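Local coordinates for protein methylxanthine N1-demethylase NdmA (Pseudomonas putida, PDB 6ICN) that catalyses the N1-demethylation of caffeine to theobromine and formaldehyde, as a Rieske-type non-haem iron oxygenase with electrons ultimately from NADH, at residues Val38-Glu43 / Lys279-Phe284; Tyr138-Ile143 / Val265-Ser270. All blocks are in the same frame, centred on the assembly; numbering follows the deposited sequence.

Interaction 1 of 2, residues Val38-Glu43 / Lys279-Phe284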
loop_
_atom_site.group_PDB
_atom_site.type_symbol
_atom_site.label_atom_id
_atom_site.label_comp_id
_atom_site.label_asym_id
_atom_site.label_seq_id
_atom_site.Cartn_x
_atom_site.Cartn_y
_atom_site.Cartn_z
ATOM N N VAL A 38 -32.051 -1.032 2.391
ATOM C CA VAL A 38 -30.834 -0.472 2.964
ATOM C C VAL A 38 -29.741 -1.505 3.148
ATOM O O VAL A 38 -28.558 -1.123 3.198
ATOM C CB VAL A 38 -31.113 0.252 4.295
ATOM C CG1 VAL A 38 -32.030 1.462 4.031
ATOM C CG2 VAL A 38 -31.727 -0.704 5.354
ATOM N N CYS A 39 -30.079 -2.782 3.214
ATOM C CA CYS A 39 -29.090 -3.836 3.380
ATOM C C CYS A 39 -29.773 -5.158 3.098
ATOM O O CYS A 39 -31.005 -5.237 3.066
ATOM C CB CYS A 39 -28.489 -3.818 4.791
ATOM S SG CYS A 39 -29.655 -4.212 6.145
ATOM N N THR A 40 -28.963 -6.184 2.848
ATOM C CA THR A 40 -29.498 -7.537 2.855
ATOM C C THR A 40 -29.591 -8.041 4.291
ATOM O O THR A 40 -28.915 -7.538 5.200
ATOM C CB THR A 40 -28.618 -8.504 2.055
ATOM O OG1 THR A 40 -27.344 -8.641 2.706
ATOM C CG2 THR A 40 -28.413 -8.000 0.620
ATOM N N VAL A 41 -30.465 -9.035 4.490
ATOM C CA VAL A 41 -30.523 -9.715 5.786
ATOM C C VAL A 41 -29.161 -10.303 6.124
ATOM O O VAL A 41 -28.680 -10.185 7.260
ATOM C CB VAL A 41 -31.631 -10.787 5.788
ATOM C CG1 VAL A 41 -31.569 -11.633 7.078
ATOM C CG2 VAL A 41 -33.004 -10.114 5.680
ATOM N N THR A 42 -28.487 -10.868 5.117
ATOM C CA THR A 42 -27.130 -11.385 5.293
ATOM C C THR A 42 -26.179 -10.316 5.838
ATOM O O THR A 42 -25.431 -10.569 6.796
ATOM C CB THR A 42 -26.637 -11.955 3.965
ATOM O OG1 THR A 42 -27.385 -13.150 3.687
ATOM C CG2 THR A 42 -25.138 -12.301 4.047
ATOM N N GLU A 43 -26.216 -9.100 5.276
ATOM C CA GLU A 43 -25.381 -8.027 5.819
ATOM C C GLU A 43 -25.706 -7.737 7.281
ATOM O O GLU A 43 -24.798 -7.536 8.097
ATOM C CB GLU A 43 -25.546 -6.751 4.991
ATOM C CG GLU A 43 -24.843 -6.758 3.672
ATOM C CD GLU A 43 -25.057 -5.454 2.938
ATOM O OE1 GLU A 43 -26.227 -5.100 2.710
ATOM O OE2 GLU A 43 -24.058 -4.780 2.593
ATOM N N LYS A 279 -26.315 2.361 -3.265
ATOM C CA LYS A 279 -26.040 0.981 -2.892
ATOM C C LYS A 279 -27.093 0.142 -3.596
ATOM O O LYS A 279 -28.298 0.305 -3.346
ATOM C CB LYS A 279 -26.096 0.813 -1.370
ATOM C CG LYS A 279 -25.899 -0.612 -0.886
ATOM C CD LYS A 279 -26.089 -0.651 0.636
ATOM C CE LYS A 279 -25.772 -2.046 1.168
ATOM N NZ LYS A 279 -25.868 -2.088 2.678
ATOM N N ASN A 280 -26.654 -0.710 -4.516
ATOM C CA ASN A 280 -27.557 -1.378 -5.436
ATOM C C ASN A 280 -27.700 -2.854 -5.097
ATOM O O ASN A 280 -26.740 -3.507 -4.681
ATOM C CB ASN A 280 -27.081 -1.186 -6.873
ATOM C CG ASN A 280 -26.979 0.288 -7.223
ATOM O OD1 ASN A 280 -28.002 0.955 -7.409
ATOM N ND2 ASN A 280 -25.756 0.820 -7.251
ATOM N N PHE A 281 -28.910 -3.379 -5.282
ATOM C CA PHE A 281 -29.229 -4.766 -4.978
ATOM C C PHE A 281 -29.743 -5.458 -6.233
ATOM O O PHE A 281 -30.577 -4.900 -6.959
ATOM C CB PHE A 281 -30.287 -4.846 -3.860
ATOM C CG PHE A 281 -29.877 -4.155 -2.579
ATOM C CD1 PHE A 281 -30.066 -2.779 -2.418
ATOM C CD2 PHE A 281 -29.292 -4.875 -1.535
ATOM C CE1 PHE A 281 -29.690 -2.133 -1.236
ATOM C CE2 PHE A 281 -28.902 -4.232 -0.346
ATOM C CZ PHE A 281 -29.094 -2.868 -0.195
ATOM N N LEU A 282 -29.244 -6.667 -6.487
ATOM C CA LEU A 282 -29.778 -7.544 -7.521
ATOM C C LEU A 282 -30.159 -8.876 -6.893
ATOM O O LEU A 282 -29.342 -9.511 -6.207
ATOM C CB LEU A 282 -28.773 -7.793 -8.659
ATOM C CG LEU A 282 -29.304 -8.774 -9.728
ATOM C CD1 LEU A 282 -30.436 -8.120 -10.527
ATOM C CD2 LEU A 282 -28.193 -9.268 -10.664
ATOM N N ILE A 283 -31.404 -9.278 -7.103
ATOM C CA ILE A 283 -31.870 -10.623 -6.799
ATOM C C ILE A 283 -32.281 -11.246 -8.122
ATOM O O ILE A 283 -32.967 -10.595 -8.920
ATOM C CB ILE A 283 -33.063 -10.603 -5.825
ATOM C CG1 ILE A 283 -32.744 -9.769 -4.591
ATOM C CG2 ILE A 283 -33.447 -12.026 -5.412
ATOM C CD1 ILE A 283 -33.898 -9.661 -3.615
ATOM N N PHE A 284 -31.872 -12.488 -8.374
ATOM C CA PHE A 284 -32.287 -13.107 -9.624
ATOM C C PHE A 284 -32.813 -14.508 -9.363
ATOM O O PHE A 284 -32.356 -15.207 -8.451
ATOM C CB PHE A 284 -31.168 -13.117 -10.706
ATOM C CG PHE A 284 -29.989 -13.983 -10.376
ATOM C CD1 PHE A 284 -28.930 -13.482 -9.641
ATOM C CD2 PHE A 284 -29.934 -15.294 -10.823
ATOM C CE1 PHE A 284 -27.835 -14.280 -9.354
ATOM C CE2 PHE A 284 -28.848 -16.109 -10.520
ATOM C CZ PHE A 284 -27.799 -15.601 -9.783
#
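The ring of Phe281 lies against the backbone of Val38 to Thr40. Its CZ comes within 3.5 Å of Cys39 N, at an oblique angle to the ring. Thr40 CG2 packs at the ring edge, in its plane, 3.9 Å from Phe281 CD2. Beside the ring, Lys279 reaches across with its chain fully extended. Lys279 CG stands anti to the backbone N (chi1 177°), which carries the ammonium group to the far strand. There Lys279 NZ donates to Val38 O at 2.9 Å, tilted slightly from the carbonyl plane. It also forms a salt bridge with Glu43, whose OE1 lies 3.0 Å from Lys279 NZ. That oxygen is met on the syn side, 28° out of the carboxylate plane; the bond to OE2 is weak. Glu43 OE1 uses its anti lone pair for a second donor, Thr40 N, at 2.9 Å. Two donors thus grip Glu43 OE1, one on the syn and one on the anti side, which probably restrains the carboxylate. In return Glu43 N donates to Thr40 OG1 at 2.8 Å. With an alanine in place of Glu43, the buried Lys279 would probably lose its countercharge and Thr40 N its side-chain acceptor. Pro172 of strand 166-175 also packs on Glu43. The paired bonds of Thr40 and Glu43 form a capping box at the start of helix 41-47, here tied by a salt bridge to the sheet of the catalytic domain.

Interaction 2 of 2, residues Tyr138-Ile143 / Val265-Ser270. With CFF (caffeine), chain F.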
loop_
_atom_site.group_PDB
_atom_site.type_symbol
_atom_site.label_atom_id
_atom_site.label_comp_id
_atom_site.label_asym_id
_atom_site.label_seq_id
_atom_site.Cartn_x
_atom_site.Cartn_y
_atom_site.Cartn_z
ATOM N N TYR A 138 -38.143 -10.317 0.858
ATOM C CA TYR A 138 -37.290 -10.865 -0.202
ATOM C C TYR A 138 -35.846 -11.029 0.228
ATOM O O TYR A 138 -34.969 -11.180 -0.628
ATOM C CB TYR A 138 -37.309 -10.007 -1.477
ATOM C CG TYR A 138 -38.671 -9.518 -1.885
ATOM C CD1 TYR A 138 -39.753 -10.390 -1.960
ATOM C CD2 TYR A 138 -38.875 -8.178 -2.191
ATOM C CE1 TYR A 138 -41.009 -9.941 -2.352
ATOM C CE2 TYR A 138 -40.130 -7.720 -2.583
ATOM C CZ TYR A 138 -41.186 -8.607 -2.646
ATOM O OH TYR A 138 -42.429 -8.173 -3.036
ATOM N N GLY A 139 -35.555 -11.021 1.532
ATOM C CA GLY A 139 -34.169 -11.118 1.951
ATOM C C GLY A 139 -33.453 -9.785 2.044
ATOM O O GLY A 139 -32.229 -9.759 2.272
ATOM N N LEU A 140 -34.166 -8.687 1.845
ATOM C CA LEU A 140 -33.636 -7.351 2.068
ATOM C C LEU A 140 -34.360 -6.705 3.239
ATOM O O LEU A 140 -35.487 -7.075 3.586
ATOM C CB LEU A 140 -33.795 -6.471 0.818
ATOM C CG LEU A 140 -33.315 -7.032 -0.533
ATOM C CD1 LEU A 140 -33.527 -6.032 -1.677
ATOM C CD2 LEU A 140 -31.869 -7.483 -0.480
ATOM N N ILE A 141 -33.717 -5.697 3.812
ATOM C CA ILE A 141 -34.300 -4.867 4.865
ATOM C C ILE A 141 -34.685 -3.538 4.237
ATOM O O ILE A 141 -33.841 -2.879 3.602
ATOM C CB ILE A 141 -33.314 -4.649 6.027
ATOM C CG1 ILE A 141 -32.899 -5.978 6.648
ATOM C CG2 ILE A 141 -33.911 -3.695 7.062
ATOM C CD1 ILE A 141 -34.044 -6.744 7.215
ATOM N N TRP A 142 -35.954 -3.139 4.416
ATOM C CA TRP A 142 -36.519 -1.946 3.797
ATOM C C TRP A 142 -36.897 -0.920 4.857
ATOM O O TRP A 142 -37.410 -1.278 5.920
ATOM C CB TRP A 142 -37.777 -2.299 2.997
ATOM C CG TRP A 142 -37.591 -3.349 1.968
ATOM C CD1 TRP A 142 -37.537 -4.709 2.166
ATOM C CD2 TRP A 142 -37.458 -3.140 0.559
ATOM N NE1 TRP A 142 -37.368 -5.349 0.955
ATOM C CE2 TRP A 142 -37.302 -4.408 -0.039
ATOM C CE3 TRP A 142 -37.408 -1.994 -0.254
ATOM C CZ2 TRP A 142 -37.152 -4.574 -1.417
ATOM C CZ3 TRP A 142 -37.262 -2.158 -1.613
ATOM C CH2 TRP A 142 -37.130 -3.437 -2.184
ATOM N N ILE A 143 -36.652 0.361 4.574
ATOM C CA ILE A 143 -36.974 1.447 5.493
ATOM C C ILE A 143 -37.786 2.515 4.768
ATOM O O ILE A 143 -37.467 2.888 3.635
ATOM C CB ILE A 143 -35.704 2.072 6.113
ATOM C CG1 ILE A 143 -35.029 1.063 7.044
ATOM C CG2 ILE A 143 -36.047 3.348 6.895
ATOM C CD1 ILE A 143 -33.692 1.580 7.590
ATOM N N VAL A 265 -35.733 -14.162 -13.894
ATOM C CA VAL A 265 -36.255 -12.910 -13.350
ATOM C C VAL A 265 -35.104 -12.121 -12.741
ATOM O O VAL A 265 -34.322 -12.671 -11.957
ATOM C CB VAL A 265 -37.344 -13.154 -12.291
ATOM C CG1 VAL A 265 -37.935 -11.834 -11.821
ATOM C CG2 VAL A 265 -38.438 -14.085 -12.839
ATOM N N LEU A 266 -35.012 -10.840 -13.084
ATOM C CA LEU A 266 -34.037 -9.929 -12.493
ATOM C C LEU A 266 -34.777 -8.876 -11.684
ATOM O O LEU A 266 -35.668 -8.194 -12.205
ATOM C CB LEU A 266 -33.180 -9.249 -13.560
ATOM C CG LEU A 266 -32.420 -10.188 -14.490
ATOM C CD1 LEU A 266 -31.995 -9.422 -15.731
ATOM C CD2 LEU A 266 -31.199 -10.774 -13.775
ATOM N N PHE A 267 -34.413 -8.738 -10.416
ATOM C CA PHE A 267 -35.013 -7.735 -9.546
ATOM C C PHE A 267 -33.891 -6.813 -9.103
ATOM O O PHE A 267 -32.981 -7.229 -8.371
ATOM C CB PHE A 267 -35.721 -8.389 -8.360
ATOM C CG PHE A 267 -36.304 -7.417 -7.375
ATOM C CD1 PHE A 267 -37.515 -6.773 -7.632
ATOM C CD2 PHE A 267 -35.655 -7.153 -6.176
ATOM C CE1 PHE A 267 -38.056 -5.900 -6.712
ATOM C CE2 PHE A 267 -36.193 -6.264 -5.236
ATOM C CZ PHE A 267 -37.396 -5.637 -5.503
ATOM N N ASN A 268 -33.928 -5.575 -9.575
ATOM C CA ASN A 268 -32.863 -4.622 -9.291
ATOM C C ASN A 268 -33.454 -3.404 -8.601
ATOM O O ASN A 268 -34.449 -2.842 -9.072
ATOM C CB ASN A 268 -32.131 -4.219 -10.582
ATOM C CG ASN A 268 -30.815 -3.495 -10.299
ATOM O OD1 ASN A 268 -30.790 -2.263 -10.256
ATOM N ND2 ASN A 268 -29.718 -4.260 -10.075
ATOM N N VAL A 269 -32.861 -3.002 -7.477
ATOM C CA VAL A 269 -33.331 -1.816 -6.762
ATOM C C VAL A 269 -32.136 -1.053 -6.184
ATOM O O VAL A 269 -31.158 -1.650 -5.717
ATOM C CB VAL A 269 -34.369 -2.202 -5.681
ATOM C CG1 VAL A 269 -33.790 -3.245 -4.680
ATOM C CG2 VAL A 269 -34.920 -0.962 -4.964
ATOM N N SER A 270 -32.211 0.276 -6.230
ATOM C CA SER A 270 -31.138 1.152 -5.768
ATOM C C SER A 270 -31.532 1.805 -4.449
ATOM O O SER A 270 -32.620 2.386 -4.343
ATOM C CB SER A 270 -30.819 2.256 -6.790
ATOM O OG SER A 270 -30.472 1.745 -8.064
HETATM N N1 CFF F . -29.931 -5.645 -17.479
HETATM C C2 CFF F . -30.508 -6.481 -18.401
HETATM C C10 CFF F . -30.250 -4.229 -17.493
HETATM C C6 CFF F . -29.075 -6.118 -16.570
HETATM N N3 CFF F . -30.212 -7.806 -18.395
HETATM O O11 CFF F . -31.270 -6.049 -19.210
HETATM C C12 CFF F . -30.818 -8.705 -19.372
HETATM C C4 CFF F . -29.343 -8.289 -17.476
HETATM C C5 CFF F . -28.782 -7.469 -16.566
HETATM N N9 CFF F . -28.883 -9.532 -17.250
HETATM O O13 CFF F . -28.572 -5.382 -15.765
HETATM N N7 CFF F . -27.984 -8.212 -15.775
HETATM C C8 CFF F . -28.047 -9.480 -16.200
HETATM C C14 CFF F . -27.110 -7.997 -14.635
#
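The axes of strands 140-143 and 265-270 run in roughly the same direction, at 43° to each other, and come no nearer than 11.4 Å, so only side chains bridge them. Phe267 is central to the contact, meeting Tyr138, Leu140 and Trp142. Its CG is anti to the backbone N (chi1 177°), and the ring projects toward the other strand. Trp142 comes from the opposite direction and meets it edge to edge. Trp142 CH2 lies in the plane of the Phe267 ring, 4.0 Å from Phe267 CZ. Tyr138 turns an edge toward the face of Phe267 in a T-shaped stack, with centroids 5.8 Å apart and planes at 68°. Phe157 adds another ring to this cluster, meeting both Tyr138 and Phe267. Leu140 and Val269 reach toward each other tip to tip, with Leu140 CD1 4.1 Å from Val269 CG1. The same Val269 CG1 sits 4.2 Å from Trp142 CH2, oblique to the indole. No hydrogen bond crosses this contact. The polar ends are held elsewhere: Tyr138 OH bonds to Pro155 O and Trp142 NE1 to Arg137 O. Leu266 takes no part in this contact and instead touches caffeine, with Leu266 CD1 3.4 Å from C4 of the ligand. This is an aromatic and aliphatic interface between two antiparallel sheets, one of the Rieske domain and one of the catalytic domain that binds the substrate in Rieske oxygenases.

How the interactions relate
Interactions 1 and 2 are neighbouring parts of one interface between the Rieske and catalytic domains, with centres about 6 Å apart. Strands 35-40 and 140-144 adjoin in one sheet, and strands 263-274 and 277-286 adjoin in the other. Across the second pair, Ile283 O lies 2.8 Å from Phe267 N and Asn280 OD1 lies 2.7 Å from Ser270 OG, both probable hydrogen bonds. Interaction 1 adds a salt bridge to its Phe281 packing, whereas interaction 2 is apolar. Phe281 touches Val269, joining the two. The Phe281 side chain is about 12 Å from caffeine, whereas Leu266, on a strand of interaction 2, lines the caffeine pocket itself.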